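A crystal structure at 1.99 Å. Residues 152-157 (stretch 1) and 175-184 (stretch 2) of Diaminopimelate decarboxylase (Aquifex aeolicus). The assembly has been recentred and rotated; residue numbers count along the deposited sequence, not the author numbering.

Stretch 1 152-157: AIRVNP
Stretch 2, residues 175-184: KFGVDIREAQ

Residues 152-156 form an extended strand (phi -77 to -128°, psi 102 to 153°), and the short strand 178-179 runs parallel beside it, with Val155 opposite Val178 and Asn156 opposite Asp179, each pair 5.0 Å apart CA to CA. Three backbone hydrogen bonds alternate along the pairing: Val178 N to Arg154 O (3.0 Å), Asn156 N to Val178 O (2.8 Å) and Ile180 N to Asn156 O (3.2 Å). Gly177 leads into the bridge at phi 75°, psi 180°; an ideal CB there would lie 1.9 Å from Asn156 OD1, a clash. After Asp179 the chain turns, Glu182 N bonding to Asp179 O (2.8 Å), and enters a helix.

Val155 (m) and Val178 (p) share one sheet face. Ile153 (m, m) sets CG2 3.7 Å from Val178 CG1, while Val155 reaches Ala183 CB through CG1 (3.4 Å) and Ile180 CD1 through CG2 (3.7 Å), so the turn folds apolar groups against the strand. Asn156 (m, chi2 -21°) occupies the other face with Asp179; its ND2 donates to Phe176 O (2.9 Å), tying down the backbone before the bridge. Arg154 (t, t, t) lays a guanidinium face over Phe176 CB, 3.5 Å from NH1. Asp179 (t) instead braces its own turn: OD1 accepts from Arg181 N (3.0 Å), and OD2 forms a salt bridge with Arg181 NH2 (2.6 Å).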

ATOM      1  N   ALA B 152      11.924  28.486  -1.178  1.00 17.10           N
ATOM      2  CA  ALA B 152      11.865  28.544  -2.628  1.00 16.85           C
ATOM      3  C   ALA B 152      10.415  28.347  -3.009  1.00 16.64           C
ATOM      4  O   ALA B 152       9.661  27.698  -2.282  1.00 16.16           O
ATOM      5  CB  ALA B 152      12.706  27.435  -3.228  1.00 16.60           C
ATOM      6  N   ILE B 153      10.015  28.875  -4.160  1.00 16.35           N
ATOM      7  CA  ILE B 153       8.698  28.543  -4.703  1.00 16.77           C
ATOM      8  C   ILE B 153       8.866  27.379  -5.683  1.00 16.96           C
ATOM      9  O   ILE B 153       9.777  27.396  -6.529  1.00 15.05           O
ATOM     10  CB  ILE B 153       8.013  29.765  -5.417  1.00 16.72           C
ATOM     11  CG1 ILE B 153       7.813  30.947  -4.447  1.00 17.07           C
ATOM     12  CG2 ILE B 153       6.664  29.357  -6.058  1.00 18.34           C
ATOM     13  CD1 ILE B 153       7.020  30.620  -3.221  1.00 18.21           C
ATOM     14  N   ARG B 154       7.991  26.374  -5.564  1.00 17.14           N
ATOM     15  CA  ARG B 154       7.957  25.322  -6.566  1.00 18.17           C
ATOM     16  C   ARG B 154       7.241  25.809  -7.817  1.00 18.18           C
ATOM     17  O   ARG B 154       6.043  26.103  -7.774  1.00 18.06           O
ATOM     18  CB  ARG B 154       7.278  24.043  -6.078  1.00 18.64           C
ATOM     19  CG  ARG B 154       7.461  22.953  -7.148  1.00 22.27           C
ATOM     20  CD  ARG B 154       6.670  21.725  -6.858  1.00 28.57           C
ATOM     21  NE  ARG B 154       6.781  20.715  -7.920  1.00 28.19           N
ATOM     22  CZ  ARG B 154       6.578  19.415  -7.713  1.00 28.74           C
ATOM     23  NH1 ARG B 154       6.268  18.978  -6.496  1.00 29.45           N
ATOM     24  NH2 ARG B 154       6.685  18.552  -8.714  1.00 28.69           N
ATOM     25  N   VAL B 155       7.979  25.868  -8.923  1.00 18.13           N
ATOM     26  CA  VAL B 155       7.442  26.363 -10.186  1.00 18.58           C
ATOM     27  C   VAL B 155       7.275  25.232 -11.188  1.00 19.37           C
ATOM     28  O   VAL B 155       8.092  24.300 -11.212  1.00 18.68           O
ATOM     29  CB  VAL B 155       8.298  27.549 -10.772  1.00 18.99           C
ATOM     30  CG1 VAL B 155       8.499  28.655  -9.716  1.00 18.02           C
ATOM     31  CG2 VAL B 155       9.643  27.082 -11.276  1.00 17.94           C
ATOM     32  N   ASN B 156       6.186  25.302 -11.963  1.00 20.37           N
ATOM     33  CA  ASN B 156       5.902  24.377 -13.053  1.00 22.28           C
ATOM     34  C   ASN B 156       6.257  25.054 -14.376  1.00 23.30           C
ATOM     35  O   ASN B 156       5.507  25.901 -14.859  1.00 22.93           O
ATOM     36  CB  ASN B 156       4.413  24.014 -13.075  1.00 22.45           C
ATOM     37  CG  ASN B 156       3.952  23.331 -11.813  1.00 24.98           C
ATOM     38  OD1 ASN B 156       4.758  22.756 -11.058  1.00 27.49           O
ATOM     39  ND2 ASN B 156       2.647  23.382 -11.563  1.00 24.96           N
ATOM     40  N   PRO B 157       7.411  24.698 -14.964  1.00 24.70           N
ATOM     41  CA  PRO B 157       7.775  25.314 -16.243  1.00 25.45           C
ATOM     42  C   PRO B 157       6.856  24.830 -17.373  1.00 26.12           C
ATOM     43  O   PRO B 157       6.431  23.657 -17.349  1.00 26.70           O
ATOM     44  CB  PRO B 157       9.202  24.809 -16.489  1.00 26.05           C
ATOM     45  CG  PRO B 157       9.674  24.223 -15.163  1.00 25.88           C
ATOM     46  CD  PRO B 157       8.421  23.723 -14.506  1.00 24.41           C
ATOM     47  N   LYS B 175      -1.704  18.552  -8.057  1.00 25.99           N
ATOM     48  CA  LYS B 175      -1.762  19.423  -6.881  1.00 25.44           C
ATOM     49  C   LYS B 175      -0.467  20.211  -6.667  1.00 25.55           C
ATOM     50  O   LYS B 175      -0.402  21.080  -5.782  1.00 25.47           O
ATOM     51  CB  LYS B 175      -2.080  18.595  -5.622  1.00 25.20           C
ATOM     52  CG  LYS B 175      -1.050  17.486  -5.302  1.00 25.11           C
ATOM     53  CD  LYS B 175      -1.487  16.637  -4.118  1.00 24.62           C
ATOM     54  CE  LYS B 175      -0.491  15.509  -3.826  1.00 25.42           C
ATOM     55  NZ  LYS B 175      -1.022  14.534  -2.824  1.00 23.20           N
ATOM     56  N   PHE B 176       0.562  19.916  -7.464  1.00 25.56           N
ATOM     57  CA  PHE B 176       1.886  20.483  -7.205  1.00 26.49           C
ATOM     58  C   PHE B 176       2.234  21.747  -8.009  1.00 26.83           C
ATOM     59  O   PHE B 176       1.843  21.896  -9.176  1.00 26.90           O
ATOM     60  CB  PHE B 176       2.977  19.429  -7.437  1.00 26.55           C
ATOM     61  CG  PHE B 176       2.842  18.198  -6.577  1.00 26.69           C
ATOM     62  CD1 PHE B 176       3.116  18.248  -5.211  1.00 26.46           C
ATOM     63  CD2 PHE B 176       2.472  16.986  -7.143  1.00 26.04           C
ATOM     64  CE1 PHE B 176       3.004  17.115  -4.416  1.00 27.52           C
ATOM     65  CE2 PHE B 176       2.354  15.843  -6.355  1.00 26.79           C
ATOM     66  CZ  PHE B 176       2.631  15.911  -4.987  1.00 27.31           C
ATOM     67  N   GLY B 177       2.997  22.629  -7.367  1.00 26.92           N
ATOM     68  CA  GLY B 177       3.633  23.772  -8.023  1.00 27.44           C
ATOM     69  C   GLY B 177       2.695  24.912  -8.376  1.00 27.80           C
ATOM     70  O   GLY B 177       1.483  24.873  -8.096  1.00 28.19           O
ATOM     71  N   VAL B 178       3.270  25.945  -8.969  1.00 27.92           N
ATOM     72  CA  VAL B 178       2.501  27.047  -9.518  1.00 28.35           C
ATOM     73  C   VAL B 178       3.066  27.305 -10.909  1.00 28.26           C
ATOM     74  O   VAL B 178       4.275  27.187 -11.133  1.00 27.70           O
ATOM     75  CB  VAL B 178       2.542  28.320  -8.605  1.00 28.62           C
ATOM     76  CG1 VAL B 178       3.957  28.907  -8.479  1.00 28.47           C
ATOM     77  CG2 VAL B 178       1.585  29.391  -9.099  1.00 29.67           C
ATOM     78  N   ASP B 179       2.178  27.624 -11.842  1.00 28.81           N
ATOM     79  CA  ASP B 179       2.563  28.079 -13.171  1.00 29.38           C
ATOM     80  C   ASP B 179       3.695  29.070 -13.030  1.00 29.44           C
ATOM     81  O   ASP B 179       3.589  30.060 -12.301  1.00 28.83           O
ATOM     82  CB  ASP B 179       1.366  28.752 -13.862  1.00 29.99           C
ATOM     83  CG  ASP B 179       1.614  29.044 -15.340  1.00 31.88           C
ATOM     84  OD1 ASP B 179       2.776  28.951 -15.816  1.00 32.97           O
ATOM     85  OD2 ASP B 179       0.626  29.376 -16.032  0.30 31.89           O
ATOM     86  N   ILE B 180       4.793  28.791 -13.725  1.00 30.30           N
ATOM     87  CA  ILE B 180       5.981  29.618 -13.624  1.00 31.46           C
ATOM     88  C   ILE B 180       5.648  31.038 -14.051  1.00 31.75           C
ATOM     89  O   ILE B 180       6.278  31.987 -13.608  1.00 32.46           O
ATOM     90  CB  ILE B 180       7.193  29.054 -14.430  1.00 30.89           C
ATOM     91  CG1 ILE B 180       8.477  29.762 -13.983  1.00 30.51           C
ATOM     92  CG2 ILE B 180       6.957  29.180 -15.947  1.00 32.20           C
ATOM     93  CD1 ILE B 180       9.744  29.091 -14.419  1.00 30.92           C
ATOM     94  N   ARG B 181       4.617  31.161 -14.882  1.00 32.80           N
ATOM     95  CA  ARG B 181       4.166  32.447 -15.397  1.00 33.27           C
ATOM     96  C   ARG B 181       3.494  33.294 -14.309  1.00 33.40           C
ATOM     97  O   ARG B 181       3.243  34.492 -14.504  1.00 33.76           O
ATOM     98  CB  ARG B 181       3.228  32.231 -16.593  1.00 33.17           C
ATOM     99  CG  ARG B 181       3.866  31.461 -17.747  1.00 34.19           C
ATOM    100  CD  ARG B 181       2.843  31.096 -18.815  1.00 35.39           C
ATOM    101  CZ  ARG B 181       0.820  28.514 -19.335  0.80 39.47           C
ATOM    102  NH1 ARG B 181       0.769  27.629 -20.325  0.20 39.20           N
ATOM    103  NH2 ARG B 181      -0.047  28.425 -18.330  0.80 39.09           N
ATOM    104  N   GLU B 182       3.216  32.668 -13.165  1.00 33.47           N
ATOM    105  CA  GLU B 182       2.565  33.327 -12.027  1.00 33.13           C
ATOM    106  C   GLU B 182       3.395  33.229 -10.738  1.00 33.36           C
ATOM    107  O   GLU B 182       2.946  33.657  -9.661  1.00 33.73           O
ATOM    108  CB  GLU B 182       1.184  32.709 -11.796  1.00 33.44           C
ATOM    109  CG  GLU B 182       0.156  33.032 -12.876  0.10 33.06           C
ATOM    110  N   ALA B 183       4.603  32.669 -10.846  1.00 32.49           N
ATOM    111  CA  ALA B 183       5.470  32.463  -9.681  1.00 31.60           C
ATOM    112  C   ALA B 183       6.042  33.776  -9.160  1.00 31.33           C
ATOM    113  O   ALA B 183       6.316  33.915  -7.962  1.00 30.92           O
ATOM    114  CB  ALA B 183       6.588  31.493 -10.016  1.00 31.39           C
ATOM    115  N   GLN B 184       6.210  34.747 -10.052  1.00 31.06           N
ATOM    116  CA  GLN B 184       6.806  36.017  -9.659  1.00 31.02           C
ATOM    117  C   GLN B 184       5.910  36.773  -8.674  1.00 30.45           C
ATOM    118  O   GLN B 184       6.408  37.452  -7.771  1.00 29.61           O
ATOM    119  CB  GLN B 184       7.136  36.857 -10.890  1.00 31.76           C
ATOM    120  CG  GLN B 184       8.408  37.675 -10.722  1.00 33.33           C
ATOM    121  CD  GLN B 184       8.966  38.172 -12.029  1.00 36.69           C
ATOM    122  OE1 GLN B 184       8.957  39.371 -12.293  1.00 38.71           O
ATOM    123  NE2 GLN B 184       9.449  37.255 -12.864  1.00 37.89           N
TER